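Sesquisabinene B synthase 2 (Santalum album, PDB 6A2C) probably converts farnesyl diphosphate into the sesquiterpene sesquisabinene B, as a magnesium- or manganese-dependent terpene synthase of the Tpsb subfamily. Local coordinates at residues 204-209 with 228-233; 219-224 with 288-293; 454-459 with 527-532. All coordinates share one frame; numbering follows the deposited sequence.

Contact 1: 204-209 with 228-233; sequences AKKVSH and IDTYEE
In the pair of consecutive helices 201-212 and 220-232, which run roughly antiparallel in this almost wholly helical protein, K205 reaches across to T230 and E233. The short axes run at 148° and come no closer than 11.2 Å, so side chains rather than backbones fill the gap; K205 and T230 are the nearest pair, their CA atoms 7.7 Å apart. K205 and T230 lie alongside each other, pointing opposite ways. The lysine leaves the backbone with a first torsion off the staggered positions (chi1 -104°) and bends once more at chi3 (100°), which swings the ammonium round to the far helix. There NZ donates to T230 OG1 at 3.1 Å and forms a longer salt bridge with E233 OE1 at 3.5 Å, the K205 and E233 chains crossing at about a right angle. T230 splits its branches between two lysines: OG1 serves K205, while CG2 meets the aliphatic CG of K206 at 3.8 Å. OG1 also makes a weak hydrogen bond to W226 O, one turn back in its own helix. The ammonium of K206 leaves the contact altogether and forms a salt bridge with E234, while D229 is paired with R225. Beneath this polar surface, V207 and K206 rest against L164 of helix 160-170. The threonine hydroxyl is thus engaged from both helices, and the partly exposed K205 is shared between a neutral acceptor and a carboxylate. D229 OD2, 5.6 Å from K205 NZ, may add a little, though R225 probably offsets much of its charge.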
loop_
_atom_site.group_PDB
_atom_site.type_symbol
_atom_site.label_atom_id
_atom_site.label_comp_id
_atom_site.label_asym_id
_atom_site.label_seq_id
_atom_site.Cartn_x
_atom_site.Cartn_y
_atom_site.Cartn_z
ATOM N N ALA A 204 -0.012 -33.602 -32.205
ATOM C CA ALA A 204 -0.869 -34.266 -31.208
ATOM C C ALA A 204 -1.158 -33.305 -30.054
ATOM O O ALA A 204 -2.316 -33.150 -29.701
ATOM C CB ALA A 204 -0.197 -35.516 -30.721
ATOM N N LYS A 205 -0.120 -32.684 -29.516
ATOM C CA LYS A 205 -0.279 -31.741 -28.390
ATOM C C LYS A 205 -1.188 -30.594 -28.827
ATOM O O LYS A 205 -2.116 -30.285 -28.095
ATOM C CB LYS A 205 1.083 -31.149 -28.038
ATOM C CG LYS A 205 1.761 -31.686 -26.790
ATOM C CD LYS A 205 2.988 -30.881 -26.418
ATOM C CE LYS A 205 2.726 -29.887 -25.308
ATOM N NZ LYS A 205 3.937 -29.107 -24.964
ATOM N N LYS A 206 -0.900 -30.003 -29.978
ATOM C CA LYS A 206 -1.661 -28.823 -30.447
ATOM C C LYS A 206 -3.141 -29.164 -30.676
ATOM O O LYS A 206 -3.966 -28.352 -30.309
ATOM C CB LYS A 206 -0.944 -28.200 -31.644
ATOM C CG LYS A 206 0.339 -27.463 -31.305
ATOM C CD LYS A 206 0.681 -26.391 -32.301
ATOM C CE LYS A 206 0.645 -26.895 -33.724
ATOM N NZ LYS A 206 1.283 -25.935 -34.655
ATOM N N VAL A 207 -3.438 -30.326 -31.244
ATOM C CA VAL A 207 -4.846 -30.715 -31.534
ATOM C C VAL A 207 -5.586 -30.905 -30.207
ATOM O O VAL A 207 -6.683 -30.387 -30.065
ATOM C CB VAL A 207 -4.923 -31.951 -32.449
ATOM C CG1 VAL A 207 -6.292 -32.613 -32.444
ATOM C CG2 VAL A 207 -4.492 -31.623 -33.867
ATOM N N SER A 208 -4.956 -31.601 -29.271
ATOM C CA SER A 208 -5.575 -31.882 -27.969
ATOM C C SER A 208 -5.854 -30.558 -27.238
ATOM O O SER A 208 -6.966 -30.374 -26.707
ATOM C CB SER A 208 -4.645 -32.799 -27.203
ATOM O OG SER A 208 -5.211 -33.066 -25.972
ATOM N N HIS A 209 -4.864 -29.674 -27.235
ATOM C CA HIS A 209 -4.933 -28.311 -26.671
ATOM C C HIS A 209 -6.084 -27.549 -27.341
ATOM O O HIS A 209 -6.896 -26.928 -26.605
ATOM C CB HIS A 209 -3.587 -27.637 -26.843
ATOM C CG HIS A 209 -3.380 -26.383 -26.065
ATOM N ND1 HIS A 209 -3.130 -26.389 -24.717
ATOM C CD2 HIS A 209 -3.210 -25.108 -26.472
ATOM C CE1 HIS A 209 -2.847 -25.154 -24.317
ATOM N NE2 HIS A 209 -2.894 -24.352 -25.369
ATOM N N ILE A 228 5.636 -21.678 -25.598
ATOM C CA ILE A 228 7.127 -21.649 -25.515
ATOM C C ILE A 228 7.652 -23.097 -25.457
ATOM O O ILE A 228 8.474 -23.475 -26.329
ATOM C CB ILE A 228 7.614 -20.785 -24.344
ATOM C CG1 ILE A 228 7.486 -19.299 -24.683
ATOM C CG2 ILE A 228 9.049 -21.152 -23.978
ATOM C CD1 ILE A 228 7.592 -18.397 -23.489
ATOM N N ASP A 229 7.092 -23.939 -24.589
ATOM C CA ASP A 229 7.440 -25.387 -24.548
ATOM C C ASP A 229 7.142 -26.047 -25.896
ATOM O O ASP A 229 8.010 -26.789 -26.393
ATOM C CB ASP A 229 6.716 -26.113 -23.418
ATOM C CG ASP A 229 7.193 -25.650 -22.065
ATOM O OD1 ASP A 229 8.148 -24.893 -22.038
ATOM O OD2 ASP A 229 6.538 -25.971 -21.077
ATOM N N THR A 230 5.935 -25.872 -26.439
ATOM C CA THR A 230 5.462 -26.603 -27.643
ATOM C C THR A 230 6.324 -26.201 -28.843
ATOM O O THR A 230 6.788 -27.089 -29.610
ATOM C CB THR A 230 3.986 -26.292 -27.904
ATOM O OG1 THR A 230 3.204 -26.795 -26.818
ATOM C CG2 THR A 230 3.500 -26.876 -29.215
ATOM N N TYR A 231 6.547 -24.898 -28.996
ATOM C CA TYR A 231 7.340 -24.332 -30.110
ATOM C C TYR A 231 8.779 -24.895 -30.118
ATOM O O TYR A 231 9.324 -25.132 -31.214
ATOM C CB TYR A 231 7.425 -22.822 -29.967
ATOM C CG TYR A 231 8.097 -22.154 -31.129
ATOM C CD1 TYR A 231 7.713 -22.426 -32.431
ATOM C CD2 TYR A 231 9.112 -21.258 -30.920
ATOM C CE1 TYR A 231 8.291 -21.769 -33.502
ATOM C CE2 TYR A 231 9.718 -20.606 -31.982
ATOM C CZ TYR A 231 9.335 -20.892 -33.277
ATOM O OH TYR A 231 9.938 -20.224 -34.296
ATOM N N GLU A 232 9.409 -24.993 -28.947
ATOM C CA GLU A 232 10.797 -25.504 -28.805
ATOM C C GLU A 232 10.862 -26.898 -29.442
ATOM O O GLU A 232 11.897 -27.191 -30.043
ATOM C CB GLU A 232 11.280 -25.494 -27.352
ATOM C CG GLU A 232 12.708 -26.007 -27.208
ATOM C CD GLU A 232 13.449 -25.713 -25.908
ATOM O OE1 GLU A 232 13.016 -24.848 -25.135
ATOM O OE2 GLU A 232 14.488 -26.355 -25.669
ATOM N N GLU A 233 9.759 -27.653 -29.423
ATOM C CA GLU A 233 9.690 -29.088 -29.826
ATOM C C GLU A 233 9.292 -29.216 -31.305
ATOM O O GLU A 233 9.286 -30.343 -31.805
ATOM C CB GLU A 233 8.680 -29.854 -28.950
ATOM C CG GLU A 233 9.072 -29.963 -27.479
ATOM C CD GLU A 233 7.950 -29.908 -26.434
ATOM O OE1 GLU A 233 6.766 -30.157 -26.787
ATOM O OE2 GLU A 233 8.261 -29.601 -25.245
#

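Contact 2: 219-224 with 288-293; sequences TIRYEA and YAIGML. With FPP (farnesyl diphosphate), chain C.
I290 projects its CG2 branch into the angle between R221 and Y222, while T219 lies against the bare backbone of G291; the axes of segments 220-224 and 288-292 cross at 101°, 8.7 Å apart. The aliphatic part of R221 runs obliquely over I290, bringing CG within 3.6 Å of I290 CG2. CG of R221 stands anti to the backbone N (chi1 -172°) before the chain bends and carries the guanidinium away to F249, where it makes a cation-pi contact and a hydrogen bond to the carbonyl. The Y222 and I290 side chains cross at about a right angle, Y222 CE2 3.8 Å from I290 CG2, with G291 N at the ring edge. The tyrosine hydroxyl is hydrogen-bonded to M287 O. The absence of a side chain on G291 lets T219 CG2 settle 3.8 Å from G291 CA. T219 is also the N-cap of helix 220-232: OG1 accepts from Y222 N at 3.2 Å. Two waters link the backbones, one between I220 N and G291 O, the other between R221 N and I290 O. On the side of helix 281-292 turned from this junction, Y288 CD1 touches FPP C14 at 3.3 Å; M292 SD also meets C14, and A289 CB meets C15. Helix 239-270 packs on R221 and I290, helix 521-535 meets T219 and Y222 through F534, and helix 546-558 touches Y222.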
loop_
_atom_site.group_PDB
_atom_site.type_symbol
_atom_site.label_atom_id
_atom_site.label_comp_id
_atom_site.label_asym_id
_atom_site.label_seq_id
_atom_site.Cartn_x
_atom_site.Cartn_y
_atom_site.Cartn_z
ATOM N N THR A 219 -6.290 -17.234 -23.141
ATOM C CA THR A 219 -5.578 -16.011 -22.696
ATOM C C THR A 219 -4.257 -15.913 -23.445
ATOM O O THR A 219 -3.701 -16.954 -23.881
ATOM C CB THR A 219 -5.300 -15.960 -21.194
ATOM O OG1 THR A 219 -4.222 -16.854 -20.866
ATOM C CG2 THR A 219 -6.544 -16.217 -20.358
ATOM N N ILE A 220 -3.791 -14.704 -23.635
ATOM C CA ILE A 220 -2.456 -14.488 -24.236
ATOM C C ILE A 220 -1.374 -15.019 -23.292
ATOM O O ILE A 220 -0.546 -15.803 -23.744
ATOM C CB ILE A 220 -2.245 -13.026 -24.584
ATOM C CG1 ILE A 220 -3.311 -12.542 -25.570
ATOM C CG2 ILE A 220 -0.851 -12.836 -25.138
ATOM C CD1 ILE A 220 -3.450 -11.045 -25.521
ATOM N N ARG A 221 -1.403 -14.670 -22.019
ATOM C CA ARG A 221 -0.231 -14.873 -21.163
ATOM C C ARG A 221 -0.025 -16.351 -20.836
ATOM O O ARG A 221 1.164 -16.799 -20.852
ATOM C CB ARG A 221 -0.341 -14.040 -19.896
ATOM C CG ARG A 221 0.935 -14.072 -19.069
ATOM C CD ARG A 221 2.166 -13.554 -19.823
ATOM N NE ARG A 221 3.328 -13.509 -18.951
ATOM C CZ ARG A 221 4.565 -13.186 -19.338
ATOM N NH1 ARG A 221 4.814 -12.875 -20.601
ATOM N NH2 ARG A 221 5.551 -13.248 -18.461
ATOM N N TYR A 222 -1.086 -17.061 -20.454
ATOM C CA TYR A 222 -1.026 -18.510 -20.135
ATOM C C TYR A 222 -0.757 -19.317 -21.399
ATOM O O TYR A 222 0.027 -20.287 -21.319
ATOM C CB TYR A 222 -2.273 -18.970 -19.381
ATOM C CG TYR A 222 -2.402 -18.348 -18.018
ATOM C CD1 TYR A 222 -1.820 -18.928 -16.899
ATOM C CD2 TYR A 222 -3.116 -17.173 -17.843
ATOM C CE1 TYR A 222 -1.883 -18.316 -15.664
ATOM C CE2 TYR A 222 -3.202 -16.563 -16.607
ATOM C CZ TYR A 222 -2.585 -17.128 -15.517
ATOM O OH TYR A 222 -2.711 -16.495 -14.314
ATOM N N GLU A 223 -1.292 -18.897 -22.553
ATOM C CA GLU A 223 -0.962 -19.557 -23.838
ATOM C C GLU A 223 0.537 -19.378 -24.149
ATOM O O GLU A 223 1.148 -20.337 -24.664
ATOM C CB GLU A 223 -1.835 -19.031 -24.985
ATOM C CG GLU A 223 -1.577 -19.723 -26.306
ATOM C CD GLU A 223 -1.891 -21.205 -26.337
ATOM O OE1 GLU A 223 -2.482 -21.758 -25.346
ATOM O OE2 GLU A 223 -1.485 -21.843 -27.335
ATOM N N ALA A 224 1.099 -18.201 -23.902
ATOM C CA ALA A 224 2.529 -17.932 -24.160
ATOM C C ALA A 224 3.378 -18.966 -23.416
ATOM O O ALA A 224 4.349 -19.496 -24.018
ATOM C CB ALA A 224 2.892 -16.521 -23.779
ATOM N N TYR A 288 -6.330 -14.331 -12.587
ATOM C CA TYR A 288 -7.361 -13.972 -13.576
ATOM C C TYR A 288 -7.001 -12.621 -14.208
ATOM O O TYR A 288 -7.111 -12.498 -15.440
ATOM C CB TYR A 288 -8.736 -13.925 -12.917
ATOM C CG TYR A 288 -9.851 -13.930 -13.925
ATOM C CD1 TYR A 288 -10.077 -12.832 -14.739
ATOM C CD2 TYR A 288 -10.689 -15.015 -14.059
ATOM C CE1 TYR A 288 -11.090 -12.821 -15.684
ATOM C CE2 TYR A 288 -11.731 -15.005 -14.971
ATOM C CZ TYR A 288 -11.896 -13.929 -15.824
ATOM O OH TYR A 288 -12.929 -13.907 -16.724
ATOM N N ALA A 289 -6.573 -11.642 -13.409
ATOM C CA ALA A 289 -6.188 -10.302 -13.914
ATOM C C ALA A 289 -5.104 -10.477 -14.992
ATOM O O ALA A 289 -5.192 -9.836 -16.035
ATOM C CB ALA A 289 -5.725 -9.418 -12.781
ATOM N N ILE A 290 -4.135 -11.369 -14.782
ATOM C CA ILE A 290 -3.046 -11.614 -15.772
ATOM C C ILE A 290 -3.654 -12.065 -17.115
ATOM O O ILE A 290 -3.106 -11.728 -18.162
ATOM C CB ILE A 290 -2.032 -12.612 -15.194
ATOM C CG1 ILE A 290 -1.148 -11.911 -14.158
ATOM C CG2 ILE A 290 -1.238 -13.279 -16.314
ATOM C CD1 ILE A 290 -0.257 -12.872 -13.358
ATOM N N GLY A 291 -4.750 -12.818 -17.107
ATOM C CA GLY A 291 -5.490 -13.140 -18.346
ATOM C C GLY A 291 -6.166 -11.923 -18.974
ATOM O O GLY A 291 -6.249 -11.838 -20.230
ATOM N N MET A 292 -6.742 -11.039 -18.161
ATOM C CA MET A 292 -7.413 -9.799 -18.648
ATOM C C MET A 292 -6.354 -8.851 -19.236
ATOM O O MET A 292 -6.596 -8.305 -20.295
ATOM C CB MET A 292 -8.163 -9.107 -17.503
ATOM C CG MET A 292 -8.794 -7.812 -17.886
ATOM S SD MET A 292 -9.522 -7.044 -16.433
ATOM C CE MET A 292 -10.342 -5.669 -17.211
ATOM N N LEU A 293 -5.219 -8.661 -18.567
ATOM C CA LEU A 293 -4.135 -7.782 -19.057
ATOM C C LEU A 293 -2.822 -8.199 -18.387
ATOM O O LEU A 293 -2.761 -8.199 -17.139
ATOM C CB LEU A 293 -4.516 -6.305 -18.830
ATOM C CG LEU A 293 -4.435 -5.760 -17.411
ATOM C CD1 LEU A 293 -4.816 -4.289 -17.344
ATOM C CD2 LEU A 293 -5.287 -6.545 -16.460
HETATM C C1 FPP C . -16.365 -16.494 -8.021
HETATM O O1 FPP C . -17.093 -17.731 -8.011
HETATM C C2 FPP C . -16.273 -15.806 -9.351
HETATM C C3 FPP C . -16.681 -14.552 -9.527
HETATM C C4 FPP C . -17.268 -13.735 -8.411
HETATM C C5 FPP C . -16.664 -13.887 -10.876
HETATM C C6 FPP C . -15.861 -12.607 -10.961
HETATM C C7 FPP C . -14.399 -12.845 -11.177
HETATM C C8 FPP C . -13.447 -12.881 -10.257
HETATM C C10 FPP C . -13.698 -12.758 -8.796
HETATM C C9 FPP C . -12.009 -13.001 -10.635
HETATM C C11 FPP C . -11.385 -11.646 -10.726
HETATM C C12 FPP C . -11.280 -11.122 -12.123
HETATM C C13 FPP C . -10.503 -10.143 -12.576
HETATM C C14 FPP C . -10.564 -9.638 -13.988
HETATM C C15 FPP C . -9.480 -9.449 -11.726
HETATM P PA FPP C . -18.719 -17.891 -7.977
HETATM O O1A FPP C . -18.820 -18.872 -9.119
HETATM O O2A FPP C . -19.507 -18.108 -6.642
HETATM O O3A FPP C . -19.474 -16.563 -8.567
HETATM P PB FPP C . -21.176 -16.561 -8.538
HETATM O O1B FPP C . -21.654 -16.799 -7.097
HETATM O O2B FPP C . -21.605 -15.199 -9.048
HETATM O O3B FPP C . -21.609 -17.654 -9.469
HETATM O O HOH W 1 -5.892 -12.919 -22.748
HETATM O O HOH W 2 -3.174 -12.764 -20.822
#

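Contact 3: 454-459 with 527-532. With FPP (farnesyl diphosphate), chain C.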
loop_
_atom_site.group_PDB
_atom_site.type_symbol
_atom_site.label_atom_id
_atom_site.label_comp_id
_atom_site.label_asym_id
_atom_site.label_seq_id
_atom_site.Cartn_x
_atom_site.Cartn_y
_atom_site.Cartn_z
ATOM N N ILE A 454 -22.277 -11.256 -20.379
ATOM C CA ILE A 454 -23.126 -12.452 -20.499
ATOM C C ILE A 454 -22.183 -13.645 -20.695
ATOM O O ILE A 454 -22.421 -14.671 -20.097
ATOM C CB ILE A 454 -24.160 -12.357 -21.644
ATOM C CG1 ILE A 454 -25.306 -11.427 -21.266
ATOM C CG2 ILE A 454 -24.686 -13.745 -21.991
ATOM C CD1 ILE A 454 -26.258 -11.148 -22.388
ATOM N N LEU A 455 -21.184 -13.515 -21.540
ATOM C CA LEU A 455 -20.257 -14.653 -21.816
ATOM C C LEU A 455 -19.590 -15.083 -20.505
ATOM O O LEU A 455 -19.619 -16.303 -20.167
ATOM C CB LEU A 455 -19.237 -14.210 -22.858
ATOM C CG LEU A 455 -19.673 -14.417 -24.301
ATOM C CD1 LEU A 455 -18.820 -13.613 -25.248
ATOM C CD2 LEU A 455 -19.637 -15.885 -24.659
ATOM N N CYS A 456 -19.058 -14.128 -19.733
ATOM C CA CYS A 456 -18.357 -14.464 -18.474
ATOM C C CYS A 456 -19.287 -15.242 -17.525
ATOM O O CYS A 456 -18.840 -16.236 -16.883
ATOM C CB CYS A 456 -17.808 -13.201 -17.823
ATOM S SG CYS A 456 -16.434 -12.482 -18.753
ATOM N N ARG A 457 -20.561 -14.812 -17.422
ATOM C CA ARG A 457 -21.566 -15.465 -16.556
ATOM C C ARG A 457 -21.839 -16.867 -17.082
ATOM O O ARG A 457 -21.796 -17.808 -16.281
ATOM C CB ARG A 457 -22.849 -14.626 -16.476
ATOM C CG ARG A 457 -24.070 -15.370 -15.964
ATOM C CD ARG A 457 -23.835 -16.063 -14.663
ATOM N NE ARG A 457 -23.566 -15.162 -13.559
ATOM C CZ ARG A 457 -23.101 -15.518 -12.369
ATOM N NH1 ARG A 457 -22.789 -16.775 -12.117
ATOM N NH2 ARG A 457 -22.948 -14.600 -11.421
ATOM N N ILE A 458 -22.130 -17.016 -18.362
ATOM C CA ILE A 458 -22.567 -18.337 -18.884
ATOM C C ILE A 458 -21.381 -19.305 -18.791
ATOM O O ILE A 458 -21.578 -20.506 -18.468
ATOM C CB ILE A 458 -23.066 -18.189 -20.312
ATOM C CG1 ILE A 458 -24.503 -17.655 -20.328
ATOM C CG2 ILE A 458 -22.929 -19.501 -21.037
ATOM C CD1 ILE A 458 -24.991 -17.450 -21.750
ATOM N N ILE A 459 -20.186 -18.801 -19.055
ATOM C CA ILE A 459 -18.967 -19.657 -18.996
ATOM C C ILE A 459 -18.766 -20.119 -17.554
ATOM O O ILE A 459 -18.504 -21.327 -17.374
ATOM C CB ILE A 459 -17.746 -18.929 -19.578
ATOM C CG1 ILE A 459 -17.867 -18.707 -21.085
ATOM C CG2 ILE A 459 -16.477 -19.700 -19.245
ATOM C CD1 ILE A 459 -16.959 -17.607 -21.629
ATOM N N ASN A 527 -10.606 -10.085 -23.424
ATOM C CA ASN A 527 -9.665 -10.896 -22.620
ATOM C C ASN A 527 -10.341 -11.365 -21.322
ATOM O O ASN A 527 -9.968 -12.457 -20.873
ATOM C CB ASN A 527 -8.339 -10.176 -22.438
ATOM C CG ASN A 527 -7.494 -10.228 -23.687
ATOM O OD1 ASN A 527 -7.561 -11.194 -24.443
ATOM N ND2 ASN A 527 -6.804 -9.145 -23.972
ATOM N N VAL A 528 -11.367 -10.670 -20.790
ATOM C CA VAL A 528 -12.075 -11.204 -19.583
ATOM C C VAL A 528 -12.814 -12.471 -19.978
ATOM O O VAL A 528 -12.911 -13.388 -19.187
ATOM C CB VAL A 528 -13.008 -10.201 -18.870
ATOM C CG1 VAL A 528 -12.229 -9.057 -18.246
ATOM C CG2 VAL A 528 -14.098 -9.677 -19.767
ATOM N N VAL A 529 -13.260 -12.564 -21.209
ATOM C CA VAL A 529 -13.967 -13.771 -21.669
ATOM C C VAL A 529 -12.978 -14.942 -21.747
ATOM O O VAL A 529 -13.317 -16.054 -21.284
ATOM C CB VAL A 529 -14.683 -13.544 -22.999
ATOM C CG1 VAL A 529 -15.389 -14.829 -23.396
ATOM C CG2 VAL A 529 -15.639 -12.351 -22.929
ATOM N N ARG A 530 -11.831 -14.701 -22.344
ATOM C CA ARG A 530 -10.726 -15.704 -22.449
ATOM C C ARG A 530 -10.296 -16.172 -21.054
ATOM O O ARG A 530 -10.190 -17.395 -20.866
ATOM C CB ARG A 530 -9.581 -15.088 -23.230
ATOM C CG ARG A 530 -9.934 -14.836 -24.686
ATOM C CD ARG A 530 -8.954 -13.926 -25.377
ATOM N NE ARG A 530 -9.161 -13.969 -26.810
ATOM C CZ ARG A 530 -8.620 -13.107 -27.665
ATOM N NH1 ARG A 530 -7.848 -12.146 -27.194
ATOM N NH2 ARG A 530 -8.791 -13.247 -28.979
ATOM N N GLY A 531 -10.128 -15.246 -20.102
ATOM C CA GLY A 531 -9.891 -15.584 -18.682
ATOM C C GLY A 531 -10.934 -16.550 -18.150
ATOM O O GLY A 531 -10.565 -17.535 -17.493
ATOM N N SER A 532 -12.207 -16.282 -18.406
ATOM C CA SER A 532 -13.317 -17.140 -17.930
ATOM C C SER A 532 -13.189 -18.537 -18.550
ATOM O O SER A 532 -13.363 -19.512 -17.791
ATOM C CB SER A 532 -14.666 -16.532 -18.189
ATOM O OG SER A 532 -14.768 -15.293 -17.489
HETATM C C1 FPP C . -16.365 -16.494 -8.021
HETATM O O1 FPP C . -17.093 -17.731 -8.011
HETATM C C2 FPP C . -16.273 -15.806 -9.351
HETATM C C3 FPP C . -16.681 -14.552 -9.527
HETATM C C4 FPP C . -17.268 -13.735 -8.411
HETATM C C5 FPP C . -16.664 -13.887 -10.876
HETATM C C6 FPP C . -15.861 -12.607 -10.961
HETATM C C7 FPP C . -14.399 -12.845 -11.177
HETATM C C8 FPP C . -13.447 -12.881 -10.257
HETATM C C10 FPP C . -13.698 -12.758 -8.796
HETATM C C9 FPP C . -12.009 -13.001 -10.635
HETATM C C11 FPP C . -11.385 -11.646 -10.726
HETATM C C12 FPP C . -11.280 -11.122 -12.123
HETATM C C13 FPP C . -10.503 -10.143 -12.576
HETATM C C14 FPP C . -10.564 -9.638 -13.988
HETATM C C15 FPP C . -9.480 -9.449 -11.726
HETATM P PA FPP C . -18.719 -17.891 -7.977
HETATM O O1A FPP C . -18.820 -18.872 -9.119
HETATM O O2A FPP C . -19.507 -18.108 -6.642
HETATM O O3A FPP C . -19.474 -16.563 -8.567
HETATM P PB FPP C . -21.176 -16.561 -8.538
HETATM O O1B FPP C . -21.654 -16.799 -7.097
HETATM O O2B FPP C . -21.605 -15.199 -9.048
HETATM O O3B FPP C . -21.609 -17.654 -9.469
HETATM O O HOH W 3 -16.606 -15.738 -15.331
#
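V529 fits between L455 and I459, and C456 faces V528 and S532, where helices 447-462 and 521-535 run side by side in nearly the same direction, 3° apart and 8.9 Å between axes. V529 CG1 touches I459 CD1 at 3.6 Å and L455 CB at 3.9 Å; I459 crosses the valine at about a right angle, L455 more obliquely. C456 SG packs on V528 CG2, and I459 CG2 lies against the S532 carbonyl oxygen at 3.4 Å. A water bridges the helices, donating to C456 O at 2.8 Å and hydrogen-bonded to S532 OG, which has Y288 OH as a further neighbour. F419 backs C456 and V528, and W503 backs L455. From the face turned away from helix 521-535, R457 bends at chi2 and chi3 to bring its guanidinium edge to the diphosphate: NH1 donates to O3B of FPP at 3.0 Å (175°) and NH2 to O2B at 2.8 Å (167°). D461 (salt bridge) and A413 O hold the same guanidinium, with a weak bond to S416 OG. A largely apolar seam, bridged by one water, therefore backs a helix whose other face grips the terminal phosphate by two nearly straight bonds, probably offsetting its negative charge beside the magnesium ligand N460.

How the contacts relate
The three contacts lead from the protein surface to the substrate. Contacts 1 and 2 share helix 220-232; their centres lie 18 Å apart, and H209 NE2 reaches E223 OE1 at 2.6 Å, a probable hydrogen bond. Contacts 2 and 3, centred 13 Å apart, adjoin through Y288, whose OH lies near S532 OG (2.4 Å) and V528 O (2.5 Å), probable hydrogen bonds but unusually short, so doubtful in detail, and through packing of N527 on G291 and M292. Both touch farnesyl diphosphate, at opposite ends: 288-293 at the hydrocarbon tail, 454-459 at the diphosphate. Contact 1 stays remote, its centre 25 Å from that of contact 3 and their nearest atoms about 11 Å apart.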